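Local coordinates for putative GH105 family protein (Salmonella enterica subsp. enterica serovar Paratyphi A, PDB 3QWT) that is of unknown function but probably acts as a glycoside hydrolase of family GH105, whose known members release unsaturated uronic acids from sugar chains, at residues G72-G84 and A367-F381. Sequence-based numbering, arbitrary orientation.
Sequences GLYGMYHYYQQTG and AMAMLCLTEYLRNYF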
ATOM      1  N   GLY A  72     -10.171 -40.800   3.642  1.00 32.93           N
ATOM      2  CA  GLY A  72     -11.585 -40.951   3.949  1.00 33.70           C
ATOM      3  C   GLY A  72     -12.247 -39.656   4.407  1.00 34.53           C
ATOM      4  O   GLY A  72     -13.269 -39.241   3.865  1.00 38.32           O
ATOM      5  N   LEU A  73     -11.664 -39.005   5.408  1.00 34.28           N
ATOM      6  CA  LEU A  73     -12.252 -37.773   5.928  1.00 39.69           C
ATOM      7  C   LEU A  73     -12.346 -36.687   4.842  1.00 36.28           C
ATOM      8  O   LEU A  73     -13.281 -35.888   4.824  1.00 34.62           O
ATOM      9  CB  LEU A  73     -11.465 -37.258   7.149  1.00 37.25           C
ATOM     10  CG  LEU A  73     -11.433 -38.165   8.401  1.00 38.75           C
ATOM     11  CD1 LEU A  73     -10.175 -37.912   9.238  1.00 32.66           C
ATOM     12  CD2 LEU A  73     -12.694 -38.009   9.268  1.00 30.32           C
ATOM     13  N   TYR A  74     -11.375 -36.649   3.942  1.00 30.58           N
ATOM     14  CA  TYR A  74     -11.340 -35.585   2.937  1.00 35.39           C
ATOM     15  C   TYR A  74     -12.474 -35.772   1.926  1.00 36.27           C
ATOM     16  O   TYR A  74     -13.189 -34.827   1.581  1.00 33.06           O
ATOM     17  CB  TYR A  74      -9.980 -35.577   2.250  1.00 36.56           C
ATOM     18  CG  TYR A  74      -9.689 -34.377   1.398  1.00 38.56           C
ATOM     19  CD1 TYR A  74      -9.921 -33.094   1.868  1.00 38.44           C
ATOM     20  CD2 TYR A  74      -9.138 -34.526   0.130  1.00 41.28           C
ATOM     21  CE1 TYR A  74      -9.636 -31.991   1.092  1.00 41.97           C
ATOM     22  CE2 TYR A  74      -8.846 -33.436  -0.651  1.00 45.64           C
ATOM     23  CZ  TYR A  74      -9.096 -32.162  -0.165  1.00 46.73           C
ATOM     24  OH  TYR A  74      -8.804 -31.064  -0.941  1.00 41.36           O
ATOM     25  N   GLY A  75     -12.656 -37.008   1.471  1.00 40.37           N
ATOM     26  CA  GLY A  75     -13.754 -37.323   0.578  1.00 36.45           C
ATOM     27  C   GLY A  75     -15.088 -36.946   1.200  1.00 35.34           C
ATOM     28  O   GLY A  75     -15.919 -36.303   0.567  1.00 34.21           O
HETATM   29  N   MSE A  76     -15.292 -37.346   2.450  1.00 43.29           N
HETATM   30  CA  MSE A  76     -16.476 -36.935   3.201  1.00 43.02           C
HETATM   31  C   MSE A  76     -16.587 -35.417   3.270  1.00 41.94           C
HETATM   32  O   MSE A  76     -17.669 -34.854   3.056  1.00 38.51           O
HETATM   33  CB  MSE A  76     -16.432 -37.497   4.622  1.00 41.11           C
HETATM   34  CG  MSE A  76     -16.647 -38.995   4.703  1.00 49.56           C
HETATM   35 SE   MSE A  76     -16.671 -39.613   6.571  0.84 65.49          SE
HETATM   36  CE  MSE A  76     -16.770 -41.531   6.232  1.00 68.61           C
ATOM     37  N   TYR A  77     -15.474 -34.752   3.578  1.00 39.54           N
ATOM     38  CA  TYR A  77     -15.518 -33.304   3.742  1.00 39.33           C
ATOM     39  C   TYR A  77     -16.033 -32.676   2.459  1.00 36.60           C
ATOM     40  O   TYR A  77     -16.922 -31.832   2.486  1.00 37.00           O
ATOM     41  CB  TYR A  77     -14.165 -32.690   4.125  1.00 37.46           C
ATOM     42  CG  TYR A  77     -14.305 -31.198   4.265  1.00 36.49           C
ATOM     43  CD1 TYR A  77     -14.968 -30.658   5.359  1.00 37.99           C
ATOM     44  CD2 TYR A  77     -13.853 -30.331   3.273  1.00 34.48           C
ATOM     45  CE1 TYR A  77     -15.152 -29.289   5.483  1.00 42.86           C
ATOM     46  CE2 TYR A  77     -14.039 -28.950   3.389  1.00 35.40           C
ATOM     47  CZ  TYR A  77     -14.689 -28.445   4.501  1.00 41.09           C
ATOM     48  OH  TYR A  77     -14.886 -27.093   4.647  1.00 47.08           O
ATOM     49  N   HIS A  78     -15.478 -33.117   1.335  1.00 33.95           N
ATOM     50  CA  HIS A  78     -15.904 -32.624   0.024  1.00 36.94           C
ATOM     51  C   HIS A  78     -17.423 -32.642  -0.133  1.00 32.66           C
ATOM     52  O   HIS A  78     -18.042 -31.611  -0.405  1.00 30.50           O
ATOM     53  CB  HIS A  78     -15.210 -33.398  -1.114  1.00 33.79           C
ATOM     54  CG  HIS A  78     -13.914 -32.780  -1.538  1.00 39.43           C
ATOM     55  ND1 HIS A  78     -13.803 -31.981  -2.650  1.00 49.31           N
ATOM     56  CD2 HIS A  78     -12.686 -32.797  -0.966  1.00 43.52           C
ATOM     57  CE1 HIS A  78     -12.560 -31.544  -2.760  1.00 52.83           C
ATOM     58  NE2 HIS A  78     -11.863 -32.025  -1.748  1.00 50.24           N
ATOM     59  N   TYR A  79     -18.024 -33.808   0.069  1.00 27.21           N
ATOM     60  CA  TYR A  79     -19.469 -33.882   0.049  1.00 30.11           C
ATOM     61  C   TYR A  79     -20.101 -32.875   1.012  1.00 32.24           C
ATOM     62  O   TYR A  79     -21.002 -32.120   0.627  1.00 36.03           O
ATOM     63  CB  TYR A  79     -19.961 -35.296   0.337  1.00 34.07           C
ATOM     64  CG  TYR A  79     -21.435 -35.475  -0.011  1.00 43.52           C
ATOM     65  CD1 TYR A  79     -21.844 -35.558  -1.336  1.00 41.75           C
ATOM     66  CD2 TYR A  79     -22.412 -35.547   0.981  1.00 37.51           C
ATOM     67  CE1 TYR A  79     -23.178 -35.716  -1.671  1.00 39.78           C
ATOM     68  CE2 TYR A  79     -23.751 -35.701   0.655  1.00 42.73           C
ATOM     69  CZ  TYR A  79     -24.127 -35.783  -0.680  1.00 45.29           C
ATOM     70  OH  TYR A  79     -25.452 -35.928  -1.032  1.00 46.42           O
ATOM     71  N   TYR A  80     -19.625 -32.848   2.254  1.00 26.73           N
ATOM     72  CA  TYR A  80     -20.192 -31.936   3.239  1.00 31.02           C
ATOM     73  C   TYR A  80     -20.070 -30.491   2.754  1.00 31.55           C
ATOM     74  O   TYR A  80     -21.020 -29.709   2.818  1.00 32.83           O
ATOM     75  CB  TYR A  80     -19.508 -32.077   4.611  1.00 29.24           C
ATOM     76  CG  TYR A  80     -19.759 -30.877   5.500  1.00 26.65           C
ATOM     77  CD1 TYR A  80     -21.030 -30.616   6.009  1.00 32.59           C
ATOM     78  CD2 TYR A  80     -18.750 -29.990   5.798  1.00 27.95           C
ATOM     79  CE1 TYR A  80     -21.278 -29.500   6.814  1.00 25.12           C
ATOM     80  CE2 TYR A  80     -18.986 -28.877   6.593  1.00 33.84           C
ATOM     81  CZ  TYR A  80     -20.251 -28.635   7.093  1.00 32.11           C
ATOM     82  OH  TYR A  80     -20.482 -27.533   7.884  1.00 37.82           O
ATOM     83  N   GLN A  81     -18.892 -30.138   2.269  1.00 28.86           N
ATOM     84  CA  GLN A  81     -18.641 -28.771   1.838  1.00 30.30           C
ATOM     85  C   GLN A  81     -19.625 -28.308   0.763  1.00 36.84           C
ATOM     86  O   GLN A  81     -20.079 -27.171   0.788  1.00 40.67           O
ATOM     87  CB  GLN A  81     -17.205 -28.637   1.343  1.00 32.43           C
ATOM     88  CG  GLN A  81     -16.836 -27.231   0.862  1.00 40.58           C
ATOM     89  CD  GLN A  81     -15.383 -27.148   0.431  1.00 42.74           C
ATOM     90  OE1 GLN A  81     -14.959 -27.853  -0.494  1.00 43.07           O
ATOM     91  NE2 GLN A  81     -14.601 -26.315   1.123  1.00 36.90           N
ATOM     92  N   GLN A  82     -19.950 -29.198  -0.171  1.00 37.08           N
ATOM     93  CA  GLN A  82     -20.848 -28.872  -1.284  1.00 37.70           C
ATOM     94  C   GLN A  82     -22.331 -28.803  -0.906  1.00 38.66           C
ATOM     95  O   GLN A  82     -23.044 -27.917  -1.381  1.00 38.54           O
ATOM     96  CB  GLN A  82     -20.659 -29.871  -2.432  1.00 27.31           C
ATOM     97  CG  GLN A  82     -21.521 -29.605  -3.650  1.00 37.24           C
ATOM     98  CD  GLN A  82     -21.576 -30.811  -4.575  1.00 38.99           C
ATOM     99  OE1 GLN A  82     -22.573 -31.517  -4.618  1.00 38.74           O
ATOM    100  NE2 GLN A  82     -20.487 -31.068  -5.292  1.00 40.74           N
ATOM    101  N   THR A  83     -22.782 -29.721  -0.052  1.00 38.83           N
ATOM    102  CA  THR A  83     -24.205 -29.850   0.259  1.00 36.10           C
ATOM    103  C   THR A  83     -24.645 -29.460   1.672  1.00 43.64           C
ATOM    104  O   THR A  83     -25.844 -29.357   1.931  1.00 46.12           O
ATOM    105  CB  THR A  83     -24.626 -31.281   0.130  1.00 37.49           C
ATOM    106  OG1 THR A  83     -24.058 -32.004   1.227  1.00 40.14           O
ATOM    107  CG2 THR A  83     -24.137 -31.869  -1.212  1.00 34.32           C
ATOM    108  N   GLY A  84     -23.697 -29.285   2.588  1.00 43.12           N
ATOM    109  CA  GLY A  84     -24.004 -28.992   3.983  1.00 41.10           C
ATOM    110  C   GLY A  84     -24.634 -30.139   4.774  1.00 47.71           C
ATOM    111  O   GLY A  84     -25.160 -29.927   5.873  1.00 43.60           O
ATOM    112  N   ALA A 367     -13.635 -43.404  -0.111  1.00 35.92           N
ATOM    113  CA  ALA A 367     -13.544 -41.954  -0.072  1.00 46.11           C
ATOM    114  C   ALA A 367     -13.307 -41.423  -1.472  1.00 42.86           C
ATOM    115  O   ALA A 367     -13.962 -40.481  -1.910  1.00 45.27           O
ATOM    116  CB  ALA A 367     -12.452 -41.491   0.892  1.00 41.91           C
HETATM  117  N   MSE A 368     -12.389 -42.054  -2.188  1.00 41.17           N
HETATM  118  CA  MSE A 368     -12.083 -41.595  -3.539  1.00 46.06           C
HETATM  119  C   MSE A 368     -13.305 -41.710  -4.456  1.00 42.67           C
HETATM  120  O   MSE A 368     -13.572 -40.822  -5.261  1.00 42.08           O
HETATM  121  CB  MSE A 368     -10.845 -42.307  -4.084  1.00 47.21           C
HETATM  122  CG  MSE A 368      -9.595 -41.877  -3.328  1.00 46.51           C
HETATM  123 SE   MSE A 368      -8.166 -43.187  -3.410  0.87 59.81          SE
HETATM  124  CE  MSE A 368      -7.241 -42.485  -4.993  1.00 34.61           C
ATOM    125  N   ALA A 369     -14.083 -42.776  -4.298  1.00 38.50           N
ATOM    126  CA  ALA A 369     -15.345 -42.837  -5.017  1.00 43.13           C
ATOM    127  C   ALA A 369     -16.172 -41.581  -4.732  1.00 44.56           C
ATOM    128  O   ALA A 369     -16.747 -40.989  -5.642  1.00 42.98           O
ATOM    129  CB  ALA A 369     -16.123 -44.093  -4.664  1.00 46.28           C
HETATM  130  N   MSE A 370     -16.230 -41.151  -3.477  1.00 42.37           N
HETATM  131  CA  MSE A 370     -17.090 -40.012  -3.197  1.00 45.47           C
HETATM  132  C   MSE A 370     -16.457 -38.707  -3.623  1.00 43.25           C
HETATM  133  O   MSE A 370     -17.156 -37.770  -3.987  1.00 51.24           O
HETATM  134  CB  MSE A 370     -17.637 -39.997  -1.752  1.00 51.77           C
HETATM  135  CG  MSE A 370     -16.641 -39.898  -0.614  1.00 60.37           C
HETATM  136 SE   MSE A 370     -17.516 -40.402   1.101  0.58 62.48          SE
HETATM  137  CE  MSE A 370     -16.876 -42.225   1.187  1.00 39.76           C
ATOM    138  N   LEU A 371     -15.132 -38.658  -3.610  1.00 38.04           N
ATOM    139  CA  LEU A 371     -14.434 -37.498  -4.139  1.00 35.86           C
ATOM    140  C   LEU A 371     -14.879 -37.267  -5.576  1.00 39.53           C
ATOM    141  O   LEU A 371     -15.422 -36.209  -5.905  1.00 40.14           O
ATOM    142  CB  LEU A 371     -12.913 -37.695  -4.091  1.00 39.33           C
ATOM    143  CG  LEU A 371     -12.087 -37.101  -2.952  1.00 48.51           C
ATOM    144  CD1 LEU A 371     -10.624 -37.384  -3.226  1.00 51.90           C
ATOM    145  CD2 LEU A 371     -12.323 -35.585  -2.794  1.00 42.61           C
ATOM    146  N   CYS A 372     -14.653 -38.266  -6.432  1.00 39.17           N
ATOM    147  CA  CYS A 372     -14.937 -38.105  -7.854  1.00 40.80           C
ATOM    148  C   CYS A 372     -16.431 -37.951  -8.088  1.00 45.65           C
ATOM    149  O   CYS A 372     -16.850 -37.206  -8.970  1.00 49.75           O
ATOM    150  CB  CYS A 372     -14.369 -39.268  -8.682  1.00 39.34           C
ATOM    151  SG  CYS A 372     -15.136 -40.909  -8.425  1.00 44.85           S
ATOM    152  N   LEU A 373     -17.238 -38.636  -7.285  1.00 42.44           N
ATOM    153  CA  LEU A 373     -18.677 -38.572  -7.486  1.00 42.69           C
ATOM    154  C   LEU A 373     -19.207 -37.201  -7.058  1.00 45.43           C
ATOM    155  O   LEU A 373     -20.172 -36.690  -7.642  1.00 45.38           O
ATOM    156  CB  LEU A 373     -19.415 -39.729  -6.789  1.00 35.61           C
ATOM    157  CG  LEU A 373     -19.204 -41.130  -7.370  1.00 39.17           C
ATOM    158  CD1 LEU A 373     -19.899 -42.189  -6.512  1.00 35.19           C
ATOM    159  CD2 LEU A 373     -19.693 -41.206  -8.800  1.00 36.18           C
ATOM    160  N   THR A 374     -18.561 -36.584  -6.074  1.00 48.19           N
ATOM    161  CA  THR A 374     -18.973 -35.246  -5.635  1.00 41.75           C
ATOM    162  C   THR A 374     -18.640 -34.177  -6.657  1.00 44.12           C
ATOM    163  O   THR A 374     -19.430 -33.268  -6.911  1.00 47.56           O
ATOM    164  CB  THR A 374     -18.355 -34.867  -4.295  1.00 44.26           C
ATOM    165  OG1 THR A 374     -18.799 -35.786  -3.291  1.00 51.83           O
ATOM    166  CG2 THR A 374     -18.780 -33.462  -3.908  1.00 40.76           C
ATOM    167  N   GLU A 375     -17.457 -34.278  -7.244  1.00 45.73           N
ATOM    168  CA  GLU A 375     -17.093 -33.375  -8.313  1.00 42.53           C
ATOM    169  C   GLU A 375     -18.063 -33.573  -9.491  1.00 42.26           C
ATOM    170  O   GLU A 375     -18.455 -32.613 -10.161  1.00 36.58           O
ATOM    171  CB  GLU A 375     -15.624 -33.583  -8.709  1.00 39.57           C
ATOM    172  CG  GLU A 375     -15.160 -32.771  -9.917  1.00 38.55           C
ATOM    173  CD  GLU A 375     -15.157 -31.254  -9.702  1.00 37.12           C
ATOM    174  OE1 GLU A 375     -14.859 -30.801  -8.591  1.00 37.37           O
ATOM    175  OE2 GLU A 375     -15.431 -30.503 -10.663  1.00 41.53           O
ATOM    176  N   TYR A 376     -18.483 -34.813  -9.722  1.00 40.60           N
ATOM    177  CA  TYR A 376     -19.398 -35.091 -10.826  1.00 38.89           C
ATOM    178  C   TYR A 376     -20.782 -34.479 -10.580  1.00 44.15           C
ATOM    179  O   TYR A 376     -21.473 -34.079 -11.527  1.00 36.13           O
ATOM    180  CB  TYR A 376     -19.510 -36.594 -11.063  1.00 43.81           C
ATOM    181  CG  TYR A 376     -20.185 -36.963 -12.374  1.00 47.30           C
ATOM    182  CD1 TYR A 376     -21.459 -37.532 -12.387  1.00 43.95           C
ATOM    183  CD2 TYR A 376     -19.546 -36.751 -13.592  1.00 43.61           C
ATOM    184  CE1 TYR A 376     -22.074 -37.873 -13.562  1.00 46.63           C
ATOM    185  CE2 TYR A 376     -20.163 -37.097 -14.791  1.00 47.61           C
ATOM    186  CZ  TYR A 376     -21.430 -37.657 -14.764  1.00 53.52           C
ATOM    187  OH  TYR A 376     -22.067 -38.008 -15.937  1.00 65.73           O
ATOM    188  N   LEU A 377     -21.168 -34.399  -9.305  1.00 40.59           N
ATOM    189  CA  LEU A 377     -22.412 -33.744  -8.909  1.00 39.59           C
ATOM    190  C   LEU A 377     -22.467 -32.281  -9.329  1.00 42.99           C
ATOM    191  O   LEU A 377     -23.550 -31.733  -9.518  1.00 44.63           O
ATOM    192  CB  LEU A 377     -22.636 -33.845  -7.396  1.00 40.48           C
ATOM    193  CG  LEU A 377     -23.465 -35.058  -6.940  1.00 50.93           C
ATOM    194  CD1 LEU A 377     -23.580 -35.085  -5.430  1.00 54.94           C
ATOM    195  CD2 LEU A 377     -24.855 -35.073  -7.577  1.00 38.20           C
ATOM    196  N   ARG A 378     -21.312 -31.641  -9.467  1.00 35.87           N
ATOM    197  CA  ARG A 378     -21.303 -30.241  -9.899  1.00 39.98           C
ATOM    198  C   ARG A 378     -21.937 -30.092 -11.275  1.00 41.77           C
ATOM    199  O   ARG A 378     -22.518 -29.057 -11.580  1.00 40.89           O
ATOM    200  CB  ARG A 378     -19.897 -29.641  -9.876  1.00 38.88           C
ATOM    201  CG  ARG A 378     -19.359 -29.388  -8.471  1.00 36.73           C
ATOM    202  CD  ARG A 378     -18.022 -28.669  -8.536  1.00 42.07           C
ATOM    203  NE  ARG A 378     -18.175 -27.258  -8.887  1.00 48.24           N
ATOM    204  CZ  ARG A 378     -18.490 -26.305  -8.011  1.00 48.19           C
ATOM    205  NH1 ARG A 378     -18.608 -25.038  -8.401  1.00 42.20           N
ATOM    206  NH2 ARG A 378     -18.689 -26.623  -6.737  1.00 43.80           N
ATOM    207  N   ASN A 379     -21.840 -31.135 -12.092  1.00 44.83           N
ATOM    208  CA  ASN A 379     -22.575 -31.178 -13.363  1.00 48.98           C
ATOM    209  C   ASN A 379     -24.099 -31.080 -13.220  1.00 43.69           C
ATOM    210  O   ASN A 379     -24.804 -30.880 -14.209  1.00 40.00           O
ATOM    211  CB  ASN A 379     -22.219 -32.431 -14.166  1.00 51.36           C
ATOM    212  CG  ASN A 379     -20.872 -32.324 -14.836  1.00 50.66           C
ATOM    213  OD1 ASN A 379     -20.356 -31.233 -15.039  1.00 58.32           O
ATOM    214  ND2 ASN A 379     -20.294 -33.462 -15.188  1.00 53.96           N
ATOM    215  N   TYR A 380     -24.609 -31.213 -11.998  1.00 42.76           N
ATOM    216  CA  TYR A 380     -26.054 -31.127 -11.792  1.00 44.51           C
ATOM    217  C   TYR A 380     -26.498 -29.785 -11.228  1.00 46.84           C
ATOM    218  O   TYR A 380     -27.626 -29.643 -10.761  1.00 51.37           O
ATOM    219  CB  TYR A 380     -26.557 -32.285 -10.930  1.00 47.48           C
ATOM    220  CG  TYR A 380     -26.338 -33.608 -11.597  1.00 51.97           C
ATOM    221  CD1 TYR A 380     -25.060 -34.121 -11.740  1.00 54.95           C
ATOM    222  CD2 TYR A 380     -27.403 -34.338 -12.115  1.00 55.75           C
ATOM    223  CE1 TYR A 380     -24.845 -35.325 -12.370  1.00 61.54           C
ATOM    224  CE2 TYR A 380     -27.196 -35.542 -12.749  1.00 56.46           C
ATOM    225  CZ  TYR A 380     -25.913 -36.033 -12.874  1.00 59.17           C
ATOM    226  OH  TYR A 380     -25.679 -37.233 -13.499  1.00 61.47           O
ATOM    227  N   PHE A 381     -25.597 -28.807 -11.249  1.00 41.68           N
ATOM    228  CA  PHE A 381     -25.980 -27.431 -10.984  1.00 40.15           C
ATOM    229  C   PHE A 381     -26.124 -26.759 -12.335  1.00 47.27           C
ATOM    230  O   PHE A 381     -25.301 -26.998 -13.232  1.00 48.76           O
ATOM    231  CB  PHE A 381     -24.916 -26.723 -10.153  1.00 39.57           C
ATOM    232  CG  PHE A 381     -24.760 -27.292  -8.777  1.00 41.02           C
ATOM    233  CD1 PHE A 381     -25.704 -27.035  -7.799  1.00 36.43           C
ATOM    234  CD2 PHE A 381     -23.676 -28.085  -8.466  1.00 41.66           C
ATOM    235  CE1 PHE A 381     -25.559 -27.555  -6.528  1.00 41.84           C
ATOM    236  CE2 PHE A 381     -23.527 -28.608  -7.207  1.00 44.77           C
ATOM    237  CZ  PHE A 381     -24.470 -28.346  -6.231  1.00 44.83           C
ATOM    238  OXT PHE A 381     -27.053 -25.982 -12.554  1.00 49.81           O
TER
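Gly72 and Gly75 bring helix 72-83 against Ala367 and Leu371 of helix 367-377, joining early and late parts of the alpha/alpha toroid. The helices run nearly parallel, their axes 27° apart and 7.9 Å at closest approach. Gly72 CA lies 3.2 Å from Ala367 CB, and Leu371 CG packs on the bare CA of Gly75. Farther out, Leu371 CD2 sits over one face of the His78 imidazole, 3.5 Å from its centroid, a CH-pi contact; Tyr302 meets that ring edge-to-face, and a glycerol, probably from the crystallisation liquor, lies beside it. Met370, a selenomethionine like Met76, has CG between its backbone N and carbonyl carbon (chi1 62°), which carries SE to Met76 CG. Tyr79 instead offers its ring edge, with Thr374 OG1 in plane near CD1 and Leu377 CD1 at CE1. The Thr374 hydroxyl donates to Met370 O one turn back. Gln82, extended, runs alongside Thr374 in the opposite sense, its amide turned 86° from the Phe381 ring, whose edge meets CD. The C-terminal carboxylate of Phe381 is hydrogen-bonded to Lys107 and Trp137 of the second subunit. Gln82 NE2 donates to Thr374 O at 2.9 Å, arriving from above the carbonyl plane.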